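Local coordinates for peroxisomal fatty acid beta-oxidation multifunctional protein MFP2 (Arabidopsis thaliana, PDB 2WTB) that carries out the hydration of long-chain enoyl-CoA and the oxidation of 3-hydroxyacyl-CoA in peroxisomal fatty acid beta-oxidation during seed germination, at residues V498-F503 against T552-N557; V642-I647 against C701-E706. All coordinates share one frame; numbering follows the deposited sequence.

Contact 1. Residues V498-F503 against T552-N557; sequences VNRMFF and TQFIEN
Asn-499, Arg-500 and Phe-503, on one side of the first turns of helix 498-514, receive the ring of Phe-554 from helix 544-557, a helix-helix contact inside the all-helical 3-hydroxyacyl-CoA dehydrogenase C-terminal domain. The two short axes cross at -72° and come no nearer than 10.7 Å, a separation wide enough to be filled by phenylalanine. Asn-499 meets the far end of that ring mostly with backbone: its O lies 3.6 Å from Phe-554 CZ. Arg-500 comes next, its CA 3.4 Å from Phe-554 CE2 with CB beside it, an oblique approach to the ring. With CG anti to the backbone N (chi1 176°) and the chain extended to NE, the guanidinium is carried away from the rings to a salt bridge with Glu-638, and to Glu-645 as well, so one residue serves both an apolar and a charged setting. Phe-503 closes the row. Its ring forms an offset stack with that of Phe-554, planes 12° apart and centroids separated by 4.6 Å. Replacing Phe-554 by an alanine would probably leave the Phe-503 ring without its stacking partner and open a gap beside the backbone of Asn-499 and Arg-500. The shift between the stacked rings brings each CB over the other's face: Phe-554 CB lies 4.0 Å from the Phe-503 centroid, and Phe-503 CB sits 3.8 Å from the Phe-554 centroid, nearer the rim.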
ATOM      1  N   VAL A 498     -14.376   6.138   5.242  1.00 69.96           N
ATOM      2  CA  VAL A 498     -13.191   6.417   6.050  1.00 72.98           C
ATOM      3  C   VAL A 498     -13.484   7.272   7.284  1.00 69.92           C
ATOM      4  O   VAL A 498     -13.250   6.845   8.412  1.00 62.21           O
ATOM      5  CB  VAL A 498     -12.091   7.097   5.213  1.00 66.19           C
ATOM      6  CG1 VAL A 498     -10.881   7.404   6.079  1.00 61.42           C
ATOM      7  CG2 VAL A 498     -11.706   6.216   4.036  1.00 53.61           C
ATOM      8  N   ASN A 499     -13.990   8.481   7.063  1.00 72.42           N
ATOM      9  CA  ASN A 499     -14.274   9.398   8.160  1.00 59.73           C
ATOM     10  C   ASN A 499     -15.368   8.904   9.100  1.00 60.86           C
ATOM     11  O   ASN A 499     -15.269   9.071  10.312  1.00 57.04           O
ATOM     12  CB  ASN A 499     -14.623  10.787   7.624  1.00 61.65           C
ATOM     13  CG  ASN A 499     -13.422  11.496   7.035  1.00 72.41           C
ATOM     14  OD1 ASN A 499     -13.547  12.575   6.455  1.00 77.27           O
ATOM     15  ND2 ASN A 499     -12.249  10.892   7.182  1.00 76.69           N
ATOM     16  N   ARG A 500     -16.411   8.298   8.542  1.00 75.86           N
ATOM     17  CA  ARG A 500     -17.485   7.749   9.361  1.00 77.51           C
ATOM     18  C   ARG A 500     -16.974   6.600  10.223  1.00 69.93           C
ATOM     19  O   ARG A 500     -17.444   6.382  11.336  1.00 69.12           O
ATOM     20  CB  ARG A 500     -18.641   7.259   8.489  1.00 70.48           C
ATOM     21  CG  ARG A 500     -19.742   6.584   9.288  1.00 74.13           C
ATOM     22  CD  ARG A 500     -20.778   5.934   8.394  1.00 78.21           C
ATOM     23  NE  ARG A 500     -21.749   5.172   9.174  1.00 75.24           N
ATOM     24  CZ  ARG A 500     -22.714   4.430   8.644  1.00 68.82           C
ATOM     25  NH1 ARG A 500     -22.842   4.347   7.327  1.00 65.49           N
ATOM     26  NH2 ARG A 500     -23.551   3.770   9.432  1.00 60.94           N
ATOM     27  N   MET A 501     -16.004   5.871   9.689  1.00 70.12           N
ATOM     28  CA  MET A 501     -15.443   4.707  10.352  1.00 69.16           C
ATOM     29  C   MET A 501     -14.712   5.101  11.629  1.00 77.96           C
ATOM     30  O   MET A 501     -14.861   4.458  12.670  1.00 76.20           O
ATOM     31  CB  MET A 501     -14.467   4.019   9.404  1.00 68.96           C
ATOM     32  CG  MET A 501     -14.437   2.513   9.493  1.00 70.13           C
ATOM     33  SD  MET A 501     -13.313   1.849   8.254  1.00 80.75           S
ATOM     34  CE  MET A 501     -13.747   0.118   8.307  1.00193.38           C
ATOM     35  N   PHE A 502     -13.922   6.167  11.543  1.00 79.02           N
ATOM     36  CA  PHE A 502     -13.036   6.559  12.634  1.00 79.83           C
ATOM     37  C   PHE A 502     -13.540   7.733  13.468  1.00 81.46           C
ATOM     38  O   PHE A 502     -12.799   8.274  14.290  1.00 83.27           O
ATOM     39  CB  PHE A 502     -11.637   6.871  12.094  1.00 70.33           C
ATOM     40  CG  PHE A 502     -10.809   5.650  11.825  1.00 68.24           C
ATOM     41  CD1 PHE A 502     -10.024   5.099  12.821  1.00 80.76           C
ATOM     42  CD2 PHE A 502     -10.820   5.049  10.580  1.00 62.07           C
ATOM     43  CE1 PHE A 502      -9.262   3.972  12.580  1.00 79.46           C
ATOM     44  CE2 PHE A 502     -10.059   3.924  10.333  1.00 64.32           C
ATOM     45  CZ  PHE A 502      -9.279   3.385  11.334  1.00 66.84           C
ATOM     46  N   PHE A 503     -14.792   8.131  13.272  1.00 71.07           N
ATOM     47  CA  PHE A 503     -15.331   9.230  14.064  1.00 74.56           C
ATOM     48  C   PHE A 503     -15.495   8.862  15.546  1.00 74.12           C
ATOM     49  O   PHE A 503     -15.297   9.711  16.413  1.00 68.77           O
ATOM     50  CB  PHE A 503     -16.622   9.808  13.459  1.00 71.75           C
ATOM     51  CG  PHE A 503     -17.887   9.170  13.965  1.00 75.85           C
ATOM     52  CD1 PHE A 503     -18.344   9.425  15.249  1.00 81.60           C
ATOM     53  CD2 PHE A 503     -18.637   8.345  13.144  1.00 73.58           C
ATOM     54  CE1 PHE A 503     -19.511   8.845  15.713  1.00 85.93           C
ATOM     55  CE2 PHE A 503     -19.806   7.764  13.599  1.00 73.49           C
ATOM     56  CZ  PHE A 503     -20.245   8.016  14.885  1.00 83.90           C
ATOM     57  N   THR A 552     -18.708  17.476  13.439  1.00 96.95           N
ATOM     58  CA  THR A 552     -20.046  18.050  13.502  1.00 99.45           C
ATOM     59  C   THR A 552     -21.031  17.230  12.678  1.00 98.83           C
ATOM     60  O   THR A 552     -22.168  17.008  13.089  1.00101.86           O
ATOM     61  CB  THR A 552     -20.055  19.496  12.980  1.00105.47           C
ATOM     62  OG1 THR A 552     -19.033  20.251  13.642  1.00113.48           O
ATOM     63  CG2 THR A 552     -21.406  20.147  13.232  1.00110.50           C
ATOM     64  N   GLN A 553     -20.576  16.785  11.513  1.00100.34           N
ATOM     65  CA  GLN A 553     -21.400  16.003  10.600  1.00 96.96           C
ATOM     66  C   GLN A 553     -22.077  14.826  11.298  1.00 89.14           C
ATOM     67  O   GLN A 553     -23.260  14.563  11.084  1.00 90.31           O
ATOM     68  CB  GLN A 553     -20.544  15.500   9.435  1.00 99.49           C
ATOM     69  CG  GLN A 553     -21.324  14.839   8.316  1.00105.74           C
ATOM     70  CD  GLN A 553     -20.432  14.389   7.176  1.00113.85           C
ATOM     71  OE1 GLN A 553     -19.214  14.569   7.218  1.00111.36           O
ATOM     72  NE2 GLN A 553     -21.034  13.799   6.149  1.00118.46           N
ATOM     73  N   PHE A 554     -21.325  14.127  12.141  1.00 82.22           N
ATOM     74  CA  PHE A 554     -21.821  12.919  12.792  1.00 78.57           C
ATOM     75  C   PHE A 554     -22.644  13.226  14.039  1.00 87.22           C
ATOM     76  O   PHE A 554     -23.579  12.498  14.370  1.00 85.48           O
ATOM     77  CB  PHE A 554     -20.656  11.995  13.142  1.00 71.12           C
ATOM     78  CG  PHE A 554     -19.712  11.764  12.002  1.00 71.54           C
ATOM     79  CD1 PHE A 554     -18.521  12.467  11.919  1.00 77.29           C
ATOM     80  CD2 PHE A 554     -20.020  10.857  11.005  1.00 70.43           C
ATOM     81  CE1 PHE A 554     -17.649  12.261  10.867  1.00 67.78           C
ATOM     82  CE2 PHE A 554     -19.154  10.646   9.951  1.00 75.95           C
ATOM     83  CZ  PHE A 554     -17.966  11.349   9.883  1.00 76.49           C
ATOM     84  N   ILE A 555     -22.288  14.304  14.729  1.00 87.42           N
ATOM     85  CA  ILE A 555     -23.031  14.735  15.905  1.00 86.37           C
ATOM     86  C   ILE A 555     -24.492  15.002  15.556  1.00 96.22           C
ATOM     87  O   ILE A 555     -25.386  14.803  16.380  1.00 97.73           O
ATOM     88  CB  ILE A 555     -22.423  16.013  16.514  1.00 77.99           C
ATOM     89  CG1 ILE A 555     -20.976  15.766  16.944  1.00 75.21           C
ATOM     90  CG2 ILE A 555     -23.256  16.493  17.691  1.00 70.48           C
ATOM     91  CD1 ILE A 555     -20.311  16.974  17.573  1.00 70.19           C
ATOM     92  N   GLU A 556     -24.727  15.446  14.325  1.00 98.54           N
ATOM     93  CA  GLU A 556     -26.059  15.858  13.895  1.00 95.20           C
ATOM     94  C   GLU A 556     -26.849  14.737  13.224  1.00 92.43           C
ATOM     95  O   GLU A 556     -28.077  14.787  13.167  1.00 97.18           O
ATOM     96  CB  GLU A 556     -25.961  17.070  12.965  1.00 97.29           C
ATOM     97  CG  GLU A 556     -25.339  18.294  13.626  1.00107.65           C
ATOM     98  CD  GLU A 556     -25.125  19.442  12.657  1.00116.09           C
ATOM     99  OE1 GLU A 556     -25.281  19.231  11.436  1.00122.05           O
ATOM    100  OE2 GLU A 556     -24.796  20.555  13.120  1.00112.44           O
ATOM    101  N   ASN A 557     -26.149  13.723  12.725  1.00 88.30           N
ATOM    102  CA  ASN A 557     -26.807  12.615  12.037  1.00 86.40           C
ATOM    103  C   ASN A 557     -26.827  11.313  12.840  1.00 88.24           C
ATOM    104  O   ASN A 557     -27.597  10.401  12.535  1.00 95.44           O
ATOM    105  CB  ASN A 557     -26.178  12.385  10.660  1.00 84.76           C
ATOM    106  CG  ASN A 557     -26.441  13.532   9.702  1.00 84.74           C
ATOM    107  OD1 ASN A 557     -27.436  14.244   9.826  1.00 80.60           O
ATOM    108  ND2 ASN A 557     -25.550  13.712   8.735  1.00 88.66           N
TER

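Contact 2. Residues V642-I647 against C701-E706; sequences VFAEGI and CAFLAE
Ala-644 and Phe-703 mark the closest approach of the two backbones, their CA atoms 6.5 Å apart, where the last turn of helix 624-644 comes up against the first turn of helix 702-710 in the helical C-terminal part of the chain. Gly-646, with phi 86°, closes the first helix in a Schellman motif, a conformation in which a CB would press on the preceding carbonyl O; Cys-701 is the N-cap residue of the second. Ala-644 CB lies 3.7 Å from Phe-703 CB and equally close to CG, where the ring begins, and to the neighbouring CD1; the small methyl suits a place where the backbones come this near. With CG anti to the backbone N (chi1 175°), the Phe-703 ring reaches past Ala-644 to Phe-643. There its CZ approaches the edge of the Phe-643 ring, 3.8 Å from CD2 and close to the ring plane. The two rings are turned almost perpendicular, planes at 87°, with centroids 5.9 Å apart. No hydrogen bond crosses, so the join is wholly apolar. Cys-640, one turn before Ala-644, also touches Phe-703, and Asn-637 OD1 accepts a hydrogen bond from Cys-701 N. Beyond Phe-703, Leu-704 packs on helix 680-694, while at the other end Ile-647 is hydrogen-bonded through its backbone to Gly-491, at the end of strand 486-491.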
ATOM      1  N   VAL A 642     -21.403   0.197   8.544  1.00 61.90           N
ATOM      2  CA  VAL A 642     -21.036   0.547   7.178  1.00 65.55           C
ATOM      3  C   VAL A 642     -21.094  -0.665   6.257  1.00 68.89           C
ATOM      4  O   VAL A 642     -21.603  -0.585   5.139  1.00 80.33           O
ATOM      5  CB  VAL A 642     -19.626   1.164   7.119  1.00 60.35           C
ATOM      6  CG1 VAL A 642     -19.075   1.112   5.702  1.00 56.31           C
ATOM      7  CG2 VAL A 642     -19.651   2.590   7.640  1.00 53.34           C
ATOM      8  N   PHE A 643     -20.571  -1.789   6.732  1.00 65.69           N
ATOM      9  CA  PHE A 643     -20.532  -3.008   5.936  1.00 63.16           C
ATOM     10  C   PHE A 643     -21.923  -3.598   5.734  1.00 71.20           C
ATOM     11  O   PHE A 643     -22.260  -4.068   4.647  1.00 75.61           O
ATOM     12  CB  PHE A 643     -19.614  -4.038   6.591  1.00 61.07           C
ATOM     13  CG  PHE A 643     -19.514  -5.326   5.834  1.00 57.69           C
ATOM     14  CD1 PHE A 643     -19.241  -5.327   4.477  1.00 65.29           C
ATOM     15  CD2 PHE A 643     -19.682  -6.537   6.479  1.00 50.66           C
ATOM     16  CE1 PHE A 643     -19.146  -6.511   3.775  1.00 55.41           C
ATOM     17  CE2 PHE A 643     -19.585  -7.725   5.784  1.00 58.25           C
ATOM     18  CZ  PHE A 643     -19.317  -7.711   4.429  1.00 58.26           C
ATOM     19  N   ALA A 644     -22.727  -3.571   6.790  1.00 77.04           N
ATOM     20  CA  ALA A 644     -24.073  -4.128   6.744  1.00 73.77           C
ATOM     21  C   ALA A 644     -24.992  -3.288   5.867  1.00 73.97           C
ATOM     22  O   ALA A 644     -25.755  -3.821   5.063  1.00 82.70           O
ATOM     23  CB  ALA A 644     -24.642  -4.243   8.144  1.00 47.73           C
ATOM     24  N   GLU A 645     -24.914  -1.971   6.027  1.00 68.26           N
ATOM     25  CA  GLU A 645     -25.761  -1.054   5.273  1.00 63.08           C
ATOM     26  C   GLU A 645     -25.477  -1.096   3.774  1.00 69.74           C
ATOM     27  O   GLU A 645     -26.223  -0.527   2.976  1.00 75.56           O
ATOM     28  CB  GLU A 645     -25.598   0.372   5.796  1.00 54.31           C
ATOM     29  CG  GLU A 645     -26.180   0.588   7.177  1.00 58.94           C
ATOM     30  CD  GLU A 645     -25.830   1.946   7.741  1.00 72.00           C
ATOM     31  OE1 GLU A 645     -25.261   2.767   6.993  1.00 77.18           O
ATOM     32  OE2 GLU A 645     -26.120   2.192   8.931  1.00 79.48           O
ATOM     33  N   GLY A 646     -24.397  -1.768   3.394  1.00 65.15           N
ATOM     34  CA  GLY A 646     -24.027  -1.875   1.997  1.00 59.15           C
ATOM     35  C   GLY A 646     -23.202  -0.697   1.517  1.00 56.58           C
ATOM     36  O   GLY A 646     -22.902  -0.584   0.329  1.00 53.85           O
ATOM     37  N   ILE A 647     -22.833   0.186   2.441  1.00 54.90           N
ATOM     38  CA  ILE A 647     -22.020   1.344   2.095  1.00 51.26           C
ATOM     39  C   ILE A 647     -20.691   0.900   1.501  1.00 59.63           C
ATOM     40  O   ILE A 647     -20.175   1.522   0.573  1.00 57.78           O
ATOM     41  CB  ILE A 647     -21.763   2.241   3.315  1.00 56.16           C
ATOM     42  CG1 ILE A 647     -23.085   2.805   3.836  1.00 58.65           C
ATOM     43  CG2 ILE A 647     -20.810   3.373   2.957  1.00 37.72           C
ATOM     44  CD1 ILE A 647     -23.776   3.725   2.856  1.00 53.51           C
ATOM     45  N   CYS A 701     -24.177  -2.769  17.279  1.00 75.73           N
ATOM     46  CA  CYS A 701     -25.183  -2.627  16.236  1.00 72.00           C
ATOM     47  C   CYS A 701     -25.746  -3.993  15.862  1.00 77.55           C
ATOM     48  O   CYS A 701     -25.061  -5.010  15.988  1.00 80.39           O
ATOM     49  CB  CYS A 701     -24.598  -1.928  15.008  1.00 65.79           C
ATOM     50  SG  CYS A 701     -23.440  -2.929  14.052  1.00 77.50           S
ATOM     51  N   ALA A 702     -26.995  -4.009  15.406  1.00 77.67           N
ATOM     52  CA  ALA A 702     -27.704  -5.250  15.088  1.00 84.94           C
ATOM     53  C   ALA A 702     -26.836  -6.284  14.371  1.00 83.44           C
ATOM     54  O   ALA A 702     -26.851  -7.466  14.719  1.00 81.44           O
ATOM     55  CB  ALA A 702     -28.956  -4.949  14.270  1.00 81.77           C
ATOM     56  N   PHE A 703     -26.087  -5.837  13.369  1.00 82.13           N
ATOM     57  CA  PHE A 703     -25.229  -6.728  12.595  1.00 90.17           C
ATOM     58  C   PHE A 703     -24.184  -7.424  13.470  1.00 87.89           C
ATOM     59  O   PHE A 703     -24.017  -8.641  13.397  1.00 88.38           O
ATOM     60  CB  PHE A 703     -24.551  -5.958  11.458  1.00 64.44           C
ATOM     61  CG  PHE A 703     -23.552  -6.769  10.683  1.00 66.56           C
ATOM     62  CD1 PHE A 703     -23.960  -7.593   9.648  1.00 62.85           C
ATOM     63  CD2 PHE A 703     -22.200  -6.695  10.982  1.00 62.99           C
ATOM     64  CE1 PHE A 703     -23.038  -8.337   8.929  1.00 66.13           C
ATOM     65  CE2 PHE A 703     -21.273  -7.436  10.267  1.00 64.67           C
ATOM     66  CZ  PHE A 703     -21.693  -8.258   9.240  1.00 64.83           C
ATOM     67  N   LEU A 704     -23.488  -6.649  14.297  1.00 78.49           N
ATOM     68  CA  LEU A 704     -22.445  -7.198  15.157  1.00 83.88           C
ATOM     69  C   LEU A 704     -23.033  -8.142  16.201  1.00 86.65           C
ATOM     70  O   LEU A 704     -22.497  -9.222  16.447  1.00 87.14           O
ATOM     71  CB  LEU A 704     -21.669  -6.073  15.848  1.00 78.21           C
ATOM     72  CG  LEU A 704     -20.267  -6.397  16.376  1.00 80.22           C
ATOM     73  CD1 LEU A 704     -19.567  -5.126  16.833  1.00 90.33           C
ATOM     74  CD2 LEU A 704     -20.304  -7.419  17.503  1.00 76.16           C
ATOM     75  N   ALA A 705     -24.135  -7.725  16.812  1.00 87.97           N
ATOM     76  CA  ALA A 705     -24.774  -8.511  17.860  1.00 91.69           C
ATOM     77  C   ALA A 705     -25.212  -9.882  17.355  1.00 94.93           C
ATOM     78  O   ALA A 705     -24.887 -10.907  17.953  1.00 96.96           O
ATOM     79  CB  ALA A 705     -25.958  -7.753  18.444  1.00 86.35           C
ATOM     80  N   GLU A 706     -25.948  -9.892  16.248  1.00 98.10           N
ATOM     81  CA  GLU A 706     -26.491 -11.131  15.703  1.00100.53           C
ATOM     82  C   GLU A 706     -25.377 -12.099  15.311  1.00 99.45           C
ATOM     83  O   GLU A 706     -25.512 -13.312  15.474  1.00102.99           O
ATOM     84  CB  GLU A 706     -27.387 -10.833  14.498  1.00108.12           C
ATOM     85  CG  GLU A 706     -28.681 -11.637  14.463  1.00121.90           C
ATOM     86  CD  GLU A 706     -28.455 -13.123  14.257  1.00126.41           C
ATOM     87  OE1 GLU A 706     -27.477 -13.489  13.573  1.00128.85           O
ATOM     88  OE2 GLU A 706     -29.264 -13.924  14.775  1.00122.71           O
TER

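Contact 1 is largely buried, with Asn-499 partly exposed, whereas contact 2 is only partly buried and nearer the surface. They use different helix pairs: 498-514 with 544-557 in the first, 624-644 with 702-710 in the second. Each relies on a pair of phenylalanines without hydrogen bonds between its segments, but contact 1, with its nearly parallel rings, buries more surface (186 Å² against 134 Å²) than contact 2, where the rings are nearly perpendicular. The centres are about 16 Å apart, and Arg-500 bridges the distance: NH1 makes a 2.9 Å salt bridge to Glu-645 OE1, and its CD packs on Val-642 CG2, linking helix 498-514 to the end of helix 624-644.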